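Local coordinates for BrkA autotransporter (Bordetella pertussis, PDB 3QQ2), which forms, as the outer-membrane translocator domain of a serum-resistance autotransporter, a hydrophilic beta-barrel pore through which the passenger domain reaches the cell surface, at residues Ala41-Gly52 with Leu69-Pro80. The protein carries 1 engineered substitution. Residues are numbered along the deposited sequence; the frame is centred on the assembly and turned at random.
Sequences AYDQTVSGLEIG and LLGYTYADRTYP
Segments 42-52 and 69-78 belong to the beta hairpin of strands 42-57 and 62-78 in the wall of the autotransporter beta-barrel; their axes approach to 4.6 Å and their N-to-C directions differ by 165°, antiparallel. Alternating pairs fix the register: Thr-45 with Asp-76, Ser-47 with Tyr-74 and Ile-51 with Leu-70 are hydrogen-bonded pairs, Val-46 with Ala-75 a non-hydrogen-bonded one. The Ser-47 N to Tyr-74 O hydrogen bond is nearly straight at N-H...O, whereas Leu-49 N to Tyr-72 O is weak. Faces alternate as well. Leu-49, Ile-51, Leu-70 and Tyr-72 form an exposed surface, consistent with a lipid-facing wall, while Glu-50 and Thr-73 lie on the other face, toward the barrel interior. There Glu-50 OE2 lies 3.4 Å from Leu-69 CD1, but its carboxylate is held chiefly by salt bridges to Arg-26 and Arg-111 and a hydrogen bond with His-91, which probably offset the buried charge. Farther along that face, Gln-44 OE1 sits 3.0 Å from Arg-77 NE. Arg-77 CG is anti to the backbone N (chi1 -155°) and the chain bends at chi3, bringing the guanidinium flat over one face of the Tyr-42 ring. The planes differ by 13°, with CZ 4.4 Å from the ring centroid, an off-centre cation-pi stack. Tyr-79 OH, also hydrogen-bonded to Ser-175 O of the second subunit, accepts a bent 3.0 Å hydrogen bond from Arg-77 NH1.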
ATOM      1  N   ALA A  41      -6.003  13.424 -11.168  1.00 97.25           N
ATOM      2  CA  ALA A  41      -5.848  13.332 -12.610  1.00 96.37           C
ATOM      3  C   ALA A  41      -5.392  11.945 -13.050  1.00 94.30           C
ATOM      4  O   ALA A  41      -4.303  11.488 -12.699  1.00 95.12           O
ATOM      5  CB  ALA A  41      -4.894  14.417 -13.135  1.00 99.07           C
ATOM      6  N   TYR A  42      -6.258  11.281 -13.802  1.00 91.76           N
ATOM      7  CA  TYR A  42      -5.904  10.058 -14.507  1.00 90.21           C
ATOM      8  C   TYR A  42      -6.748   9.883 -15.760  1.00 88.15           C
ATOM      9  O   TYR A  42      -7.907  10.301 -15.804  1.00 87.61           O
ATOM     10  CB  TYR A  42      -6.030   8.823 -13.614  1.00 88.85           C
ATOM     11  CG  TYR A  42      -7.398   8.566 -13.033  1.00 88.43           C
ATOM     12  CD1 TYR A  42      -7.747   9.062 -11.784  1.00 91.54           C
ATOM     13  CD2 TYR A  42      -8.329   7.801 -13.712  1.00 88.29           C
ATOM     14  CE1 TYR A  42      -8.996   8.817 -11.236  1.00 91.31           C
ATOM     15  CE2 TYR A  42      -9.576   7.543 -13.172  1.00 88.72           C
ATOM     16  CZ  TYR A  42      -9.901   8.059 -11.935  1.00 90.25           C
ATOM     17  OH  TYR A  42     -11.140   7.804 -11.402  1.00 91.73           O
ATOM     18  N   ASP A  43      -6.150   9.279 -16.781  1.00 87.16           N
ATOM     19  CA  ASP A  43      -6.873   8.925 -17.987  1.00 84.89           C
ATOM     20  C   ASP A  43      -7.001   7.418 -18.059  1.00 82.03           C
ATOM     21  O   ASP A  43      -6.010   6.701 -17.946  1.00 82.52           O
ATOM     22  CB  ASP A  43      -6.135   9.437 -19.214  1.00 86.45           C
ATOM     23  CG  ASP A  43      -6.136  10.948 -19.303  1.00 90.38           C
ATOM     24  OD1 ASP A  43      -6.008  11.479 -20.437  1.00 92.99           O
ATOM     25  OD2 ASP A  43      -6.272  11.611 -18.248  1.00 92.98           O
ATOM     26  N   GLN A  44      -8.212   6.925 -18.240  1.00 78.84           N
ATOM     27  CA  GLN A  44      -8.344   5.515 -18.454  1.00 76.54           C
ATOM     28  C   GLN A  44      -9.104   5.199 -19.715  1.00 74.96           C
ATOM     29  O   GLN A  44      -9.971   5.963 -20.152  1.00 74.51           O
ATOM     30  CB  GLN A  44      -9.007   4.854 -17.259  1.00 75.70           C
ATOM     31  CG  GLN A  44     -10.400   5.366 -16.980  1.00 76.29           C
ATOM     32  CD  GLN A  44     -11.022   4.787 -15.732  1.00 75.83           C
ATOM     33  OE1 GLN A  44     -10.318   4.413 -14.786  1.00 76.83           O
ATOM     34  NE2 GLN A  44     -12.357   4.733 -15.709  1.00 74.05           N
ATOM     35  N   THR A  45      -8.748   4.063 -20.303  1.00 74.09           N
ATOM     36  CA  THR A  45      -9.500   3.483 -21.396  1.00 72.59           C
ATOM     37  C   THR A  45     -10.196   2.246 -20.876  1.00 70.90           C
ATOM     38  O   THR A  45      -9.531   1.303 -20.460  1.00 70.71           O
ATOM     39  CB  THR A  45      -8.601   3.086 -22.563  1.00 73.00           C
ATOM     40  OG1 THR A  45      -7.854   4.223 -22.995  1.00 75.26           O
ATOM     41  CG2 THR A  45      -9.437   2.608 -23.710  1.00 71.90           C
ATOM     42  N   VAL A  46     -11.531   2.273 -20.906  1.00 69.98           N
ATOM     43  CA  VAL A  46     -12.393   1.156 -20.509  1.00 68.69           C
ATOM     44  C   VAL A  46     -12.926   0.427 -21.742  1.00 68.14           C
ATOM     45  O   VAL A  46     -13.678   1.033 -22.525  1.00 68.63           O
ATOM     46  CB  VAL A  46     -13.615   1.669 -19.773  1.00 67.72           C
ATOM     47  CG1 VAL A  46     -14.252   0.551 -19.010  1.00 67.06           C
ATOM     48  CG2 VAL A  46     -13.222   2.751 -18.842  1.00 69.81           C
ATOM     49  N   SER A  47     -12.574  -0.855 -21.911  1.00 67.18           N
ATOM     50  CA  SER A  47     -13.074  -1.647 -23.047  1.00 66.48           C
ATOM     51  C   SER A  47     -13.839  -2.862 -22.598  1.00 65.26           C
ATOM     52  O   SER A  47     -13.482  -3.444 -21.600  1.00 65.77           O
ATOM     53  CB  SER A  47     -11.930  -2.090 -23.942  1.00 67.19           C
ATOM     54  OG  SER A  47     -11.679  -1.118 -24.954  1.00 69.66           O
ATOM     55  N   GLY A  48     -14.887  -3.259 -23.319  1.00 64.64           N
ATOM     56  CA  GLY A  48     -15.606  -4.489 -22.955  1.00 63.89           C
ATOM     57  C   GLY A  48     -16.279  -5.331 -24.035  1.00 63.64           C
ATOM     58  O   GLY A  48     -16.400  -4.917 -25.196  1.00 64.20           O
ATOM     59  N   LEU A  49     -16.739  -6.516 -23.633  1.00 62.73           N
ATOM     60  CA  LEU A  49     -17.487  -7.396 -24.513  1.00 61.78           C
ATOM     61  C   LEU A  49     -18.547  -8.133 -23.713  1.00 60.53           C
ATOM     62  O   LEU A  49     -18.222  -8.886 -22.817  1.00 60.94           O
ATOM     63  CB  LEU A  49     -16.531  -8.380 -25.152  1.00 62.37           C
ATOM     64  CG  LEU A  49     -16.974  -9.275 -26.314  1.00 65.47           C
ATOM     65  CD1 LEU A  49     -17.546 -10.625 -25.826  1.00 68.19           C
ATOM     66  CD2 LEU A  49     -17.946  -8.576 -27.264  1.00 67.91           C
ATOM     67  N   GLU A  50     -19.817  -7.900 -24.016  1.00 59.54           N
ATOM     68  CA  GLU A  50     -20.908  -8.714 -23.463  1.00 58.63           C
ATOM     69  C   GLU A  50     -21.469  -9.752 -24.456  1.00 58.15           C
ATOM     70  O   GLU A  50     -21.399  -9.576 -25.685  1.00 58.43           O
ATOM     71  CB  GLU A  50     -22.021  -7.838 -22.917  1.00 58.15           C
ATOM     72  CG  GLU A  50     -21.910  -7.710 -21.438  1.00 60.87           C
ATOM     73  CD  GLU A  50     -22.770  -6.603 -20.826  1.00 65.84           C
ATOM     74  OE1 GLU A  50     -23.188  -5.640 -21.537  1.00 65.71           O
ATOM     75  OE2 GLU A  50     -22.998  -6.699 -19.595  1.00 66.95           O
ATOM     76  N   ILE A  51     -22.009 -10.841 -23.926  1.00 56.88           N
ATOM     77  CA  ILE A  51     -22.706 -11.794 -24.779  1.00 56.67           C
ATOM     78  C   ILE A  51     -23.936 -12.249 -24.048  1.00 56.48           C
ATOM     79  O   ILE A  51     -23.901 -12.373 -22.833  1.00 56.50           O
ATOM     80  CB  ILE A  51     -21.792 -12.941 -25.231  1.00 57.00           C
ATOM     81  CG1 ILE A  51     -21.846 -13.038 -26.721  1.00 57.69           C
ATOM     82  CG2 ILE A  51     -22.121 -14.276 -24.582  1.00 56.68           C
ATOM     83  CD1 ILE A  51     -20.499 -13.041 -27.251  1.00 62.32           C
ATOM     84  N   GLY A  52     -25.036 -12.455 -24.755  1.00 56.41           N
ATOM     85  CA  GLY A  52     -26.269 -12.665 -24.042  1.00 57.13           C
ATOM     86  C   GLY A  52     -27.443 -13.215 -24.804  1.00 58.67           C
ATOM     87  O   GLY A  52     -27.451 -13.268 -26.036  1.00 59.91           O
ATOM     88  N   LEU A  69     -26.487 -12.907 -19.290  1.00 54.72           N
ATOM     89  CA  LEU A  69     -25.301 -12.459 -20.004  1.00 54.50           C
ATOM     90  C   LEU A  69     -23.971 -12.768 -19.321  1.00 55.16           C
ATOM     91  O   LEU A  69     -23.920 -13.070 -18.142  1.00 55.41           O
ATOM     92  CB  LEU A  69     -25.397 -10.964 -20.286  1.00 54.11           C
ATOM     93  CG  LEU A  69     -25.718  -9.973 -19.177  1.00 53.47           C
ATOM     94  CD1 LEU A  69     -24.452  -9.567 -18.471  1.00 53.07           C
ATOM     95  CD2 LEU A  69     -26.352  -8.771 -19.821  1.00 52.54           C
ATOM     96  N   LEU A  70     -22.903 -12.656 -20.102  1.00 55.91           N
ATOM     97  CA  LEU A  70     -21.549 -12.989 -19.731  1.00 57.20           C
ATOM     98  C   LEU A  70     -20.727 -11.867 -20.287  1.00 57.71           C
ATOM     99  O   LEU A  70     -20.927 -11.485 -21.456  1.00 57.26           O
ATOM    100  CB  LEU A  70     -21.110 -14.221 -20.503  1.00 57.98           C
ATOM    101  CG  LEU A  70     -21.146 -15.639 -19.944  1.00 60.60           C
ATOM    102  CD1 LEU A  70     -19.828 -15.969 -19.214  1.00 62.86           C
ATOM    103  CD2 LEU A  70     -22.357 -15.851 -19.047  1.00 61.75           C
ATOM    104  N   GLY A  71     -19.781 -11.362 -19.494  1.00 58.71           N
ATOM    105  CA  GLY A  71     -18.916 -10.287 -19.971  1.00 60.06           C
ATOM    106  C   GLY A  71     -17.460 -10.354 -19.595  1.00 61.70           C
ATOM    107  O   GLY A  71     -17.102 -10.897 -18.562  1.00 62.23           O
ATOM    108  N   TYR A  72     -16.622  -9.822 -20.473  1.00 63.55           N
ATOM    109  CA  TYR A  72     -15.262  -9.424 -20.142  1.00 65.77           C
ATOM    110  C   TYR A  72     -15.266  -7.923 -19.980  1.00 65.90           C
ATOM    111  O   TYR A  72     -16.184  -7.251 -20.463  1.00 66.20           O
ATOM    112  CB  TYR A  72     -14.323  -9.723 -21.288  1.00 66.71           C
ATOM    113  CG  TYR A  72     -12.876  -9.763 -20.860  1.00 72.68           C
ATOM    114  CD1 TYR A  72     -12.504 -10.348 -19.631  1.00 75.86           C
ATOM    115  CD2 TYR A  72     -11.851  -9.255 -21.692  1.00 77.91           C
ATOM    116  CE1 TYR A  72     -11.165 -10.414 -19.228  1.00 77.63           C
ATOM    117  CE2 TYR A  72     -10.480  -9.323 -21.293  1.00 79.41           C
ATOM    118  CZ  TYR A  72     -10.167  -9.905 -20.056  1.00 80.31           C
ATOM    119  OH  TYR A  72      -8.859  -9.999 -19.632  1.00 85.01           O
ATOM    120  N   THR A  73     -14.244  -7.390 -19.313  1.00 66.60           N
ATOM    121  CA  THR A  73     -14.068  -5.927 -19.174  1.00 66.48           C
ATOM    122  C   THR A  73     -12.624  -5.594 -18.854  1.00 67.60           C
ATOM    123  O   THR A  73     -11.993  -6.263 -18.038  1.00 68.33           O
ATOM    124  CB  THR A  73     -14.942  -5.345 -18.082  1.00 65.77           C
ATOM    125  OG1 THR A  73     -15.918  -6.308 -17.680  1.00 65.57           O
ATOM    126  CG2 THR A  73     -15.650  -4.172 -18.613  1.00 66.39           C
ATOM    127  N   TYR A  74     -12.094  -4.577 -19.517  1.00 68.25           N
ATOM    128  CA  TYR A  74     -10.689  -4.219 -19.392  1.00 69.62           C
ATOM    129  C   TYR A  74     -10.545  -2.701 -19.257  1.00 70.00           C
ATOM    130  O   TYR A  74     -10.943  -1.931 -20.140  1.00 70.11           O
ATOM    131  CB  TYR A  74      -9.873  -4.798 -20.564  1.00 70.21           C
ATOM    132  CG  TYR A  74      -8.420  -4.336 -20.656  1.00 75.22           C
ATOM    133  CD1 TYR A  74      -7.742  -4.336 -21.892  1.00 78.67           C
ATOM    134  CD2 TYR A  74      -7.711  -3.899 -19.518  1.00 78.95           C
ATOM    135  CE1 TYR A  74      -6.393  -3.915 -21.996  1.00 81.78           C
ATOM    136  CE2 TYR A  74      -6.364  -3.472 -19.608  1.00 82.08           C
ATOM    137  CZ  TYR A  74      -5.715  -3.480 -20.847  1.00 83.83           C
ATOM    138  OH  TYR A  74      -4.399  -3.058 -20.934  1.00 86.66           O
ATOM    139  N   ALA A  75     -10.013  -2.279 -18.116  1.00 70.48           N
ATOM    140  CA  ALA A  75      -9.741  -0.871 -17.847  1.00 70.89           C
ATOM    141  C   ALA A  75      -8.246  -0.703 -17.764  1.00 72.10           C
ATOM    142  O   ALA A  75      -7.591  -1.385 -16.989  1.00 72.60           O
ATOM    143  CB  ALA A  75     -10.400  -0.428 -16.557  1.00 70.33           C
ATOM    144  N   ASP A  76      -7.717   0.195 -18.583  1.00 73.11           N
ATOM    145  CA  ASP A  76      -6.294   0.502 -18.616  1.00 74.98           C
ATOM    146  C   ASP A  76      -6.027   1.966 -18.234  1.00 75.71           C
ATOM    147  O   ASP A  76      -6.328   2.873 -18.990  1.00 75.98           O
ATOM    148  CB  ASP A  76      -5.760   0.197 -20.011  1.00 75.93           C
ATOM    149  CG  ASP A  76      -4.261   0.366 -20.117  1.00 80.72           C
ATOM    150  OD1 ASP A  76      -3.702  -0.131 -21.127  1.00 84.18           O
ATOM    151  OD2 ASP A  76      -3.640   0.974 -19.198  1.00 84.37           O
ATOM    152  N   ARG A  77      -5.434   2.181 -17.069  1.00 76.31           N
ATOM    153  CA  ARG A  77      -5.315   3.521 -16.490  1.00 77.67           C
ATOM    154  C   ARG A  77      -3.897   4.166 -16.551  1.00 79.90           C
ATOM    155  O   ARG A  77      -2.911   3.512 -16.884  1.00 80.29           O
ATOM    156  CB  ARG A  77      -5.844   3.488 -15.057  1.00 77.35           C
ATOM    157  CG  ARG A  77      -6.322   4.822 -14.554  1.00 79.22           C
ATOM    158  CD  ARG A  77      -6.744   4.772 -13.117  1.00 81.35           C
ATOM    159  NE  ARG A  77      -7.976   4.019 -12.941  1.00 82.30           N
ATOM    160  CZ  ARG A  77      -8.672   3.978 -11.809  1.00 84.61           C
ATOM    161  NH1 ARG A  77      -8.263   4.668 -10.739  1.00 86.64           N
ATOM    162  NH2 ARG A  77      -9.782   3.241 -11.746  1.00 83.57           N
ATOM    163  N   THR A  78      -3.812   5.455 -16.233  1.00 81.38           N
ATOM    164  CA  THR A  78      -2.562   6.197 -16.327  1.00 84.10           C
ATOM    165  C   THR A  78      -2.618   7.433 -15.449  1.00 86.32           C
ATOM    166  O   THR A  78      -3.499   8.269 -15.630  1.00 86.09           O
ATOM    167  CB  THR A  78      -2.296   6.656 -17.771  1.00 84.50           C
ATOM    168  OG1 THR A  78      -2.079   5.513 -18.596  1.00 82.62           O
ATOM    169  CG2 THR A  78      -1.079   7.541 -17.841  1.00 87.35           C
ATOM    170  N   TYR A  79      -1.683   7.526 -14.498  1.00 88.82           N
ATOM    171  CA  TYR A  79      -1.495   8.702 -13.640  1.00 91.56           C
ATOM    172  C   TYR A  79      -0.335   9.473 -14.246  1.00 95.48           C
ATOM    173  O   TYR A  79       0.393   8.903 -15.059  1.00 95.42           O
ATOM    174  CB  TYR A  79      -1.209   8.286 -12.194  1.00 91.69           C
ATOM    175  CG  TYR A  79      -2.319   7.457 -11.586  1.00 87.81           C
ATOM    176  CD1 TYR A  79      -3.468   8.061 -11.065  1.00 86.28           C
ATOM    177  CD2 TYR A  79      -2.233   6.074 -11.550  1.00 84.12           C
ATOM    178  CE1 TYR A  79      -4.500   7.307 -10.525  1.00 82.47           C
ATOM    179  CE2 TYR A  79      -3.257   5.313 -11.021  1.00 82.14           C
ATOM    180  CZ  TYR A  79      -4.387   5.933 -10.507  1.00 81.64           C
ATOM    181  OH  TYR A  79      -5.399   5.163  -9.977  1.00 81.32           O
ATOM    182  N   PRO A  80      -0.165  10.771 -13.880  1.00 99.26           N
ATOM    183  CA  PRO A  80       0.727  11.684 -14.652  1.00102.76           C
ATOM    184  C   PRO A  80       2.193  11.210 -14.889  1.00105.11           C
ATOM    185  O   PRO A  80       2.467  10.542 -15.895  1.00104.34           O
ATOM    186  CB  PRO A  80       0.651  13.006 -13.860  1.00105.17           C
ATOM    187  CG  PRO A  80      -0.689  12.943 -13.171  1.00102.58           C
ATOM    188  CD  PRO A  80      -0.826  11.492 -12.768  1.00100.04           C
TER